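Local coordinates for cell wall surface anchor family protein (PDB 4OQ1) that probably anchors the pneumococcal pilus to the cell wall, as an ancillary pilin built in part from CnaB-type immunoglobulin-like domains, at residues V119-F127 with V138-T146; G167-S178 with L213-E224. The protein carries 3 engineered substitutions. All coordinates share one frame; numbering follows the deposited sequence.

Contact 1 of 2, residues V119-F127 with V138-T146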
loop_
_atom_site.group_PDB
_atom_site.type_symbol
_atom_site.label_atom_id
_atom_site.label_comp_id
_atom_site.label_asym_id
_atom_site.label_seq_id
_atom_site.Cartn_x
_atom_site.Cartn_y
_atom_site.Cartn_z
ATOM N N VAL A 119 -14.807 12.431 0.831
ATOM C CA VAL A 119 -15.793 11.465 0.362
ATOM C C VAL A 119 -16.865 12.095 -0.542
ATOM O O VAL A 119 -17.486 13.072 -0.158
ATOM C CB VAL A 119 -16.542 10.899 1.572
ATOM C CG1 VAL A 119 -17.791 10.118 1.172
ATOM C CG2 VAL A 119 -15.639 9.988 2.322
ATOM N N SER A 120 -17.091 11.488 -1.697
ATOM C CA SER A 120 -18.162 11.874 -2.598
ATOM C C SER A 120 -19.058 10.663 -2.794
ATOM O O SER A 120 -18.554 9.564 -3.035
ATOM C CB SER A 120 -17.583 12.252 -3.910
ATOM O OG SER A 120 -16.974 13.516 -3.762
ATOM N N TYR A 121 -20.371 10.856 -2.646
ATOM C CA TYR A 121 -21.344 9.805 -2.955
ATOM C C TYR A 121 -22.440 10.416 -3.801
ATOM O O TYR A 121 -23.543 10.737 -3.303
ATOM C CB TYR A 121 -21.873 9.193 -1.727
ATOM C CG TYR A 121 -22.562 7.901 -1.999
ATOM C CD1 TYR A 121 -21.957 6.682 -1.616
ATOM C CD2 TYR A 121 -23.772 7.845 -2.639
ATOM C CE1 TYR A 121 -22.560 5.482 -1.911
ATOM C CE2 TYR A 121 -24.407 6.658 -2.920
ATOM C CZ TYR A 121 -23.802 5.468 -2.558
ATOM O OH TYR A 121 -24.463 4.244 -2.807
ATOM N N PRO A 122 -22.149 10.569 -5.087
ATOM C CA PRO A 122 -23.114 11.014 -6.075
ATOM C C PRO A 122 -24.156 9.975 -6.324
ATOM O O PRO A 122 -23.873 8.803 -6.379
ATOM C CB PRO A 122 -22.271 11.294 -7.302
ATOM C CG PRO A 122 -21.037 10.521 -7.092
ATOM C CD PRO A 122 -20.817 10.341 -5.664
ATOM N N ALA A 123 -25.371 10.455 -6.552
ATOM C CA ALA A 123 -26.528 9.636 -6.699
ATOM C C ALA A 123 -27.709 10.474 -7.277
ATOM O O ALA A 123 -28.137 11.433 -6.693
ATOM C CB ALA A 123 -26.900 9.047 -5.360
ATOM N N GLU A 124 -28.251 10.033 -8.380
ATOM C CA GLU A 124 -29.305 10.693 -9.033
ATOM C C GLU A 124 -30.568 9.929 -8.978
ATOM O O GLU A 124 -30.654 8.867 -9.625
ATOM C CB GLU A 124 -28.935 10.909 -10.440
ATOM C CG GLU A 124 -27.712 11.869 -10.504
ATOM C CD GLU A 124 -27.165 12.078 -11.945
ATOM O OE1 GLU A 124 -27.789 11.625 -12.913
ATOM O OE2 GLU A 124 -26.102 12.723 -12.056
ATOM N N PHE A 125 -31.538 10.471 -8.228
ATOM C CA PHE A 125 -32.814 9.791 -8.130
ATOM C C PHE A 125 -33.920 10.761 -7.755
ATOM O O PHE A 125 -33.663 11.927 -7.323
ATOM C CB PHE A 125 -32.748 8.636 -7.119
ATOM C CG PHE A 125 -32.316 9.052 -5.742
ATOM C CD1 PHE A 125 -30.982 9.253 -5.391
ATOM C CD2 PHE A 125 -33.268 9.272 -4.765
ATOM C CE1 PHE A 125 -30.660 9.682 -4.127
ATOM C CE2 PHE A 125 -32.930 9.669 -3.507
ATOM C CZ PHE A 125 -31.627 9.833 -3.167
ATOM N N LEU A 126 -35.142 10.248 -7.768
ATOM C CA LEU A 126 -36.241 11.031 -7.273
ATOM C C LEU A 126 -36.783 10.277 -6.106
ATOM O O LEU A 126 -36.681 9.064 -6.057
ATOM C CB LEU A 126 -37.388 11.072 -8.306
ATOM C CG LEU A 126 -37.275 11.702 -9.677
ATOM C CD1 LEU A 126 -38.633 11.798 -10.333
ATOM C CD2 LEU A 126 -36.696 13.057 -9.525
ATOM N N PHE A 127 -37.337 11.020 -5.194
ATOM C CA PHE A 127 -38.228 10.437 -4.205
ATOM C C PHE A 127 -39.534 11.251 -4.005
ATOM O O PHE A 127 -39.535 12.461 -4.105
ATOM C CB PHE A 127 -37.465 10.176 -2.885
ATOM C CG PHE A 127 -37.021 11.386 -2.126
ATOM C CD1 PHE A 127 -37.836 11.961 -1.150
ATOM C CD2 PHE A 127 -35.830 12.002 -2.445
ATOM C CE1 PHE A 127 -37.420 13.042 -0.388
ATOM C CE2 PHE A 127 -35.414 13.137 -1.742
ATOM C CZ PHE A 127 -36.210 13.672 -0.739
ATOM N N VAL A 138 -37.811 4.306 2.530
ATOM C CA VAL A 138 -36.479 3.666 2.421
ATOM C C VAL A 138 -36.011 3.600 0.972
ATOM O O VAL A 138 -36.631 2.946 0.161
ATOM C CB VAL A 138 -36.486 2.204 2.959
ATOM C CG1 VAL A 138 -35.102 1.622 2.877
ATOM C CG2 VAL A 138 -37.048 2.168 4.390
ATOM N N ILE A 139 -34.920 4.265 0.656
ATOM C CA ILE A 139 -34.299 4.168 -0.653
ATOM C C ILE A 139 -32.846 3.666 -0.563
ATOM O O ILE A 139 -32.040 4.202 0.178
ATOM C CB ILE A 139 -34.258 5.530 -1.323
ATOM C CG1 ILE A 139 -35.693 5.887 -1.699
ATOM C CG2 ILE A 139 -33.324 5.557 -2.535
ATOM C CD1 ILE A 139 -35.872 7.195 -2.334
ATOM N N VAL A 140 -32.540 2.685 -1.397
ATOM C CA VAL A 140 -31.204 2.120 -1.492
ATOM C C VAL A 140 -30.526 2.852 -2.677
ATOM O O VAL A 140 -30.825 2.559 -3.834
ATOM C CB VAL A 140 -31.225 0.587 -1.722
ATOM C CG1 VAL A 140 -29.825 0.016 -1.632
ATOM C CG2 VAL A 140 -32.137 -0.174 -0.767
ATOM N N ALA A 141 -29.636 3.800 -2.401
ATOM C CA ALA A 141 -29.196 4.736 -3.459
ATOM C C ALA A 141 -27.997 4.188 -4.240
ATOM O O ALA A 141 -27.009 3.777 -3.617
ATOM C CB ALA A 141 -28.762 6.027 -2.800
ATOM N N LYS A 142 -28.051 4.181 -5.590
ATOM C CA LYS A 142 -27.010 3.629 -6.383
ATOM C C LYS A 142 -26.034 4.743 -6.535
ATOM O O LYS A 142 -26.414 5.870 -6.756
ATOM C CB LYS A 142 -27.490 3.203 -7.761
ATOM C CG LYS A 142 -26.347 2.823 -8.695
ATOM C CD LYS A 142 -26.914 1.899 -9.754
ATOM C CE LYS A 142 -25.785 1.090 -10.415
ATOM N NZ LYS A 142 -25.004 2.035 -11.180
ATOM N N LYS A 143 -24.771 4.416 -6.342
ATOM C CA LYS A 143 -23.707 5.430 -6.526
ATOM C C LYS A 143 -23.506 5.653 -8.025
ATOM O O LYS A 143 -23.417 4.742 -8.811
ATOM C CB LYS A 143 -22.395 4.990 -5.817
ATOM C CG LYS A 143 -21.333 6.091 -5.742
ATOM C CD LYS A 143 -19.996 5.537 -5.216
ATOM C CE LYS A 143 -19.009 6.694 -5.102
ATOM N NZ LYS A 143 -17.832 6.287 -4.300
ATOM N N THR A 144 -23.357 6.904 -8.378
ATOM C CA THR A 144 -23.060 7.317 -9.721
ATOM C C THR A 144 -21.606 7.902 -9.877
ATOM O O THR A 144 -20.899 8.070 -8.940
ATOM C CB THR A 144 -24.138 8.319 -10.204
ATOM O OG1 THR A 144 -23.869 8.674 -11.533
ATOM C CG2 THR A 144 -24.095 9.494 -9.422
ATOM N N ASP A 145 -21.209 8.168 -11.101
ATOM C CA ASP A 145 -19.925 8.795 -11.407
ATOM C C ASP A 145 -18.764 7.939 -10.993
ATOM O O ASP A 145 -17.896 8.402 -10.313
ATOM C CB ASP A 145 -19.822 10.109 -10.658
ATOM C CG ASP A 145 -20.549 11.268 -11.358
ATOM O OD1 ASP A 145 -21.221 11.065 -12.395
ATOM O OD2 ASP A 145 -20.417 12.401 -10.876
ATOM N N THR A 146 -18.781 6.671 -11.403
ATOM C CA THR A 146 -17.871 5.649 -10.876
ATOM C C THR A 146 -16.499 5.452 -11.544
ATOM O O THR A 146 -15.682 4.683 -11.039
ATOM C CB THR A 146 -18.569 4.275 -10.808
ATOM O OG1 THR A 146 -19.277 4.035 -12.030
ATOM C CG2 THR A 146 -19.546 4.231 -9.644
HETATM O O HOH W 1 -18.326 6.693 -1.874
HETATM O O HOH W 2 -28.271 6.926 -8.196
#

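Contact 2 of 2, residues G167-S178 with L213-E224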
loop_
_atom_site.group_PDB
_atom_site.type_symbol
_atom_site.label_atom_id
_atom_site.label_comp_id
_atom_site.label_asym_id
_atom_site.label_seq_id
_atom_site.Cartn_x
_atom_site.Cartn_y
_atom_site.Cartn_z
ATOM N N GLY A 167 7.109 -5.913 -0.981
ATOM C CA GLY A 167 6.505 -4.685 -0.414
ATOM C C GLY A 167 6.954 -3.394 -1.091
ATOM O O GLY A 167 8.182 -3.293 -1.376
ATOM N N PHE A 168 5.964 -2.526 -1.408
ATOM C CA PHE A 168 6.225 -1.186 -2.031
ATOM C C PHE A 168 5.555 -0.109 -1.181
ATOM O O PHE A 168 4.574 -0.351 -0.482
ATOM C CB PHE A 168 5.667 -1.142 -3.436
ATOM C CG PHE A 168 6.455 -1.932 -4.431
ATOM C CD1 PHE A 168 6.238 -3.211 -4.627
ATOM C CD2 PHE A 168 7.390 -1.321 -5.239
ATOM C CE1 PHE A 168 6.944 -3.927 -5.607
ATOM C CE2 PHE A 168 8.147 -2.019 -6.177
ATOM C CZ PHE A 168 7.897 -3.329 -6.383
ATOM N N LYS A 169 6.146 1.086 -1.151
ATOM C CA LYS A 169 5.371 2.238 -0.716
ATOM C C LYS A 169 5.125 3.108 -1.910
ATOM O O LYS A 169 5.880 3.146 -2.913
ATOM C CB LYS A 169 6.101 3.037 0.392
ATOM C CG LYS A 169 6.143 2.327 1.720
ATOM C CD LYS A 169 6.836 3.195 2.771
ATOM C CE LYS A 169 7.226 2.505 4.068
ATOM N NZ LYS A 169 6.105 1.843 4.802
ATOM N N LEU A 170 3.970 3.760 -1.883
ATOM C CA LEU A 170 3.521 4.662 -2.912
ATOM C C LEU A 170 3.636 6.120 -2.440
ATOM O O LEU A 170 3.093 6.486 -1.449
ATOM C CB LEU A 170 2.104 4.347 -3.167
ATOM C CG LEU A 170 1.358 5.184 -4.183
ATOM C CD1 LEU A 170 2.009 4.978 -5.542
ATOM C CD2 LEU A 170 -0.119 4.725 -4.210
ATOM N N VAL A 171 4.336 6.933 -3.204
ATOM C CA VAL A 171 4.521 8.309 -2.957
ATOM C C VAL A 171 4.165 9.127 -4.237
ATOM O O VAL A 171 4.225 8.625 -5.354
ATOM C CB VAL A 171 5.976 8.657 -2.590
ATOM C CG1 VAL A 171 6.407 7.836 -1.397
ATOM C CG2 VAL A 171 6.923 8.504 -3.789
ATOM N N SER A 172 3.652 10.328 -4.043
ATOM C CA SER A 172 3.350 11.231 -5.152
ATOM C C SER A 172 4.643 11.995 -5.351
ATOM O O SER A 172 5.473 12.072 -4.462
ATOM C CB SER A 172 2.215 12.208 -4.804
ATOM O OG SER A 172 2.535 12.939 -3.630
ATOM N N VAL A 173 4.747 12.576 -6.514
ATOM C CA VAL A 173 5.912 13.250 -6.983
ATOM C C VAL A 173 5.561 14.673 -7.452
ATOM O O VAL A 173 4.657 14.858 -8.264
ATOM C CB VAL A 173 6.468 12.522 -8.196
ATOM C CG1 VAL A 173 7.578 13.364 -8.861
ATOM C CG2 VAL A 173 6.978 11.178 -7.808
ATOM N N ALA A 174 6.310 15.663 -6.971
ATOM C CA ALA A 174 6.130 17.011 -7.444
ATOM C C ALA A 174 7.476 17.539 -7.905
ATOM O O ALA A 174 8.398 17.588 -7.118
ATOM C CB ALA A 174 5.537 17.896 -6.339
ATOM N N ARG A 175 7.591 17.919 -9.166
ATOM C CA ARG A 175 8.882 18.411 -9.689
ATOM C C ARG A 175 10.016 17.455 -9.302
ATOM O O ARG A 175 10.953 17.894 -8.635
ATOM C CB ARG A 175 9.198 19.806 -9.106
ATOM C CG ARG A 175 8.033 20.800 -9.065
ATOM C CD ARG A 175 7.253 20.905 -10.379
ATOM N NE ARG A 175 6.707 22.262 -10.558
ATOM C CZ ARG A 175 5.629 22.590 -11.278
ATOM N NH1 ARG A 175 4.908 21.673 -11.925
ATOM N NH2 ARG A 175 5.249 23.866 -11.334
ATOM N N ASP A 176 9.839 16.154 -9.589
ATOM C CA ASP A 176 10.818 15.069 -9.333
ATOM C C ASP A 176 11.013 14.534 -7.892
ATOM O O ASP A 176 11.668 13.498 -7.679
ATOM C CB ASP A 176 12.197 15.451 -9.906
ATOM C CG ASP A 176 13.065 14.230 -10.259
ATOM O OD1 ASP A 176 12.724 13.070 -9.916
ATOM O OD2 ASP A 176 14.124 14.439 -10.892
ATOM N N VAL A 177 10.475 15.229 -6.892
ATOM C CA VAL A 177 10.764 14.896 -5.507
ATOM C C VAL A 177 9.588 14.066 -5.024
ATOM O O VAL A 177 8.472 14.382 -5.384
ATOM C CB VAL A 177 10.812 16.192 -4.719
ATOM C CG1 VAL A 177 10.653 15.954 -3.221
ATOM C CG2 VAL A 177 12.022 17.027 -5.117
ATOM N N SER A 178 9.838 13.079 -4.211
ATOM C CA SER A 178 8.788 12.334 -3.486
ATOM C C SER A 178 8.059 13.270 -2.506
ATOM O O SER A 178 8.548 13.640 -1.392
ATOM C CB SER A 178 9.387 11.115 -2.777
ATOM O OG SER A 178 9.869 10.184 -3.768
ATOM N N LEU A 213 -6.544 7.088 -7.390
ATOM C CA LEU A 213 -5.542 8.065 -7.254
ATOM C C LEU A 213 -5.894 9.347 -8.053
ATOM O O LEU A 213 -6.322 9.233 -9.175
ATOM C CB LEU A 213 -4.207 7.530 -7.814
ATOM C CG LEU A 213 -3.542 6.425 -6.950
ATOM C CD1 LEU A 213 -2.351 5.886 -7.713
ATOM C CD2 LEU A 213 -3.163 6.849 -5.516
ATOM N N PRO A 214 -5.675 10.550 -7.490
ATOM C CA PRO A 214 -5.810 11.732 -8.313
ATOM C C PRO A 214 -4.890 11.653 -9.514
ATOM O O PRO A 214 -3.884 10.929 -9.483
ATOM C CB PRO A 214 -5.354 12.877 -7.399
ATOM C CG PRO A 214 -5.388 12.358 -6.023
ATOM C CD PRO A 214 -5.502 10.885 -6.066
ATOM N N LEU A 215 -5.267 12.320 -10.608
ATOM C CA LEU A 215 -4.353 12.557 -11.700
ATOM C C LEU A 215 -3.019 13.142 -11.203
ATOM O O LEU A 215 -2.989 13.979 -10.328
ATOM C CB LEU A 215 -4.994 13.460 -12.734
ATOM C CG LEU A 215 -6.321 12.963 -13.350
ATOM C CD1 LEU A 215 -6.857 14.036 -14.273
ATOM C CD2 LEU A 215 -6.149 11.662 -14.075
ATOM N N GLY A 216 -1.903 12.654 -11.762
ATOM C CA GLY A 216 -0.639 13.159 -11.387
ATOM C C GLY A 216 0.491 12.129 -11.544
ATOM O O GLY A 216 0.312 11.065 -12.181
ATOM N N ASN A 217 1.616 12.474 -10.913
ATOM C CA ASN A 217 2.867 11.708 -11.010
ATOM C C ASN A 217 3.098 10.985 -9.696
ATOM O O ASN A 217 2.911 11.560 -8.611
ATOM C CB ASN A 217 4.037 12.617 -11.276
ATOM C CG ASN A 217 3.956 13.241 -12.649
ATOM O OD1 ASN A 217 3.895 12.535 -13.626
ATOM N ND2 ASN A 217 3.890 14.576 -12.710
ATOM N N TYR A 218 3.408 9.683 -9.845
ATOM C CA TYR A 218 3.573 8.802 -8.672
ATOM C C TYR A 218 4.865 7.976 -8.837
ATOM O O TYR A 218 5.383 7.844 -9.919
ATOM C CB TYR A 218 2.340 7.843 -8.476
ATOM C CG TYR A 218 1.098 8.604 -8.131
ATOM C CD1 TYR A 218 0.258 9.047 -9.152
ATOM C CD2 TYR A 218 0.808 8.962 -6.825
ATOM C CE1 TYR A 218 -0.852 9.783 -8.872
ATOM C CE2 TYR A 218 -0.296 9.755 -6.510
ATOM C CZ TYR A 218 -1.152 10.146 -7.552
ATOM O OH TYR A 218 -2.311 10.874 -7.255
ATOM N N ARG A 219 5.259 7.347 -7.727
ATOM C CA ARG A 219 6.436 6.481 -7.673
ATOM C C ARG A 219 6.137 5.336 -6.690
ATOM O O ARG A 219 5.684 5.585 -5.554
ATOM C CB ARG A 219 7.501 7.360 -7.166
ATOM C CG ARG A 219 8.874 6.836 -7.023
ATOM C CD ARG A 219 9.711 8.121 -6.837
ATOM N NE ARG A 219 10.001 8.914 -8.032
ATOM C CZ ARG A 219 10.597 10.115 -7.986
ATOM N NH1 ARG A 219 10.846 10.692 -6.842
ATOM N NH2 ARG A 219 10.860 10.808 -9.063
ATOM N N PHE A 220 6.369 4.101 -7.167
ATOM C CA PHE A 220 6.330 2.935 -6.327
ATOM C C PHE A 220 7.788 2.602 -5.875
ATOM O O PHE A 220 8.649 2.394 -6.723
ATOM C CB PHE A 220 5.722 1.751 -7.067
ATOM C CG PHE A 220 4.273 1.777 -7.195
ATOM C CD1 PHE A 220 3.480 1.044 -6.333
ATOM C CD2 PHE A 220 3.660 2.384 -8.297
ATOM C CE1 PHE A 220 2.098 1.024 -6.489
ATOM C CE2 PHE A 220 2.276 2.332 -8.459
ATOM C CZ PHE A 220 1.508 1.668 -7.548
ATOM N N LYS A 221 8.054 2.638 -4.559
ATOM C CA LYS A 221 9.356 2.365 -4.021
ATOM C C LYS A 221 9.452 1.037 -3.401
ATOM O O LYS A 221 8.640 0.691 -2.558
ATOM C CB LYS A 221 9.744 3.413 -2.962
ATOM C CG LYS A 221 9.433 4.826 -3.326
ATOM C CD LYS A 221 9.827 5.751 -2.181
ATOM C CE LYS A 221 11.312 5.832 -1.909
ATOM N NZ LYS A 221 11.929 6.559 -3.048
ATOM N N GLU A 222 10.436 0.243 -3.830
ATOM C CA GLU A 222 10.523 -1.170 -3.373
ATOM C C GLU A 222 11.214 -1.301 -2.005
ATOM O O GLU A 222 12.368 -1.730 -1.912
ATOM C CB GLU A 222 11.231 -2.034 -4.407
ATOM C CG GLU A 222 11.164 -3.488 -4.085
ATOM C CD GLU A 222 11.585 -4.395 -5.255
ATOM O OE1 GLU A 222 11.782 -3.909 -6.362
ATOM O OE2 GLU A 222 11.783 -5.598 -4.983
ATOM N N VAL A 223 10.491 -0.971 -0.956
ATOM C CA VAL A 223 11.020 -0.909 0.382
ATOM C C VAL A 223 11.239 -2.254 1.006
ATOM O O VAL A 223 12.084 -2.355 1.876
ATOM C CB VAL A 223 10.120 -0.039 1.331
ATOM C CG1 VAL A 223 10.220 1.397 0.882
ATOM C CG2 VAL A 223 8.683 -0.594 1.410
ATOM N N GLU A 224 10.504 -3.289 0.553
ATOM C CA GLU A 224 10.631 -4.623 1.086
ATOM C C GLU A 224 10.758 -5.744 0.006
ATOM O O GLU A 224 9.834 -6.499 -0.203
ATOM C CB GLU A 224 9.473 -4.907 1.984
ATOM C CG GLU A 224 9.778 -5.790 3.152
ATOM C CD GLU A 224 8.527 -5.934 4.021
ATOM O OE1 GLU A 224 7.859 -4.906 4.230
ATOM O OE2 GLU A 224 8.211 -7.067 4.490
HETATM O O HOH W 3 1.900 14.892 -9.350
HETATM O O HOH W 4 11.995 9.041 -3.975
#

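Contact 1 of 2, residues V119-F127 with V138-T146
Lys143 lies over one face of the Tyr121 ring. Its CG stands 4.0 Å from the centroid of the Tyr121 ring, only 6° off the normal, as a CH-pi contact. Both side chains leave with CG anti to the backbone N (Tyr121 chi1 -164°, Lys143 -169°), and the extended lysine runs on past the ring until its CE lies 3.6 Å from Ser120 O. At its edge, Tyr121 OH donates in the ring plane to Ala141 O at 2.7 Å, though tilted out of that carbonyl's own plane; OH also bonds Glu35 N, so the phenol has two hydrogen-bond partners. Beyond the ring, Thr144 N gives Pro122 O a bond of 2.8 Å, while Thr144 CG2 lies against Pro122 CB. At the other end Ile139 sends CD1 to Phe127 CB at 3.4 Å and to Phe125 CE2 at 4.0 Å, with its CG2 branch over a Phe125 face. Leu32 and Leu30 of strand 28-33 also touch these two phenylalanines. Strands 120-129 and 137-140 belong to one mixed sheet without being neighbours in it; side chains of strand 137-140 and of the chain after it pack across strand 120-129, consistent with a curled, immunoglobulin-like beta fold.

Contact 2 of 2, residues G167-S178 with L213-E224
Asp176 O is gripped by both terminal nitrogens of Arg219, NH1 at 3.0 Å and NH2 at 3.1 Å, which reach it from the same face of its carbonyl plane. The oxygen itself lies in the guanidinium plane. Arg219 NH2 also makes a salt bridge with Asp176 OD1 at 3.1 Å, the carboxylate and guanidinium planes being 67° apart, although Asp176 is poorly ordered. Val173 CG2 covers one guanidinium face, 3.7 Å above its plane, and a second salt bridge, from NE to Asp237, further fixes the group's rotation. A bend at chi3 (-77°) swings the arginine end over to the type I' turn from Ala174 to Val177, which joins strand 167-174 to the next strand as a hairpin. Strands 167-174 and 216-224 pair antiparallel within the prealbumin-like domain, a CnaB-type immunoglobulin-like fold. Near their far end a classic beta bulge sets Val223 and Glu224 against Gly167. On the face of the sheet turned to strand 150-157, Leu170 CD1 sits over the centre of the Phe220 ring, 3.9 Å from its centroid, and Leu170 CD2 meets Leu213 CD2 tip to tip. Leu213 CD1 covers one face of the Tyr218 ring, whose OH donates to Pro214 O at 2.7 Å. Farther along, Glu222 CG lies over a Phe168 face, 4.3 Å from the ring centroid, with its carboxylate plane turned 39° from the ring.

How the contacts relate
Contact 1 and contact 2 follow one another along the chain, the first closing before the second opens, and they lie in successive domains of an elongated molecule. Their centres are 32 Å apart and their nearest atoms about 10 Å, so neither touches the other. Contact 2 is near the middle of the chain, 11 Å from its centre, whereas contact 1 is 29 Å away, toward the amino-terminal end. They differ in kind: residues 167-178 and 213-224 pair directly as neighbouring strands, while 119-127 and 138-146 meet mainly through side chains. Residues 138-146 lead from the first domain toward strand 150-157, which packs against the apolar face of contact 2.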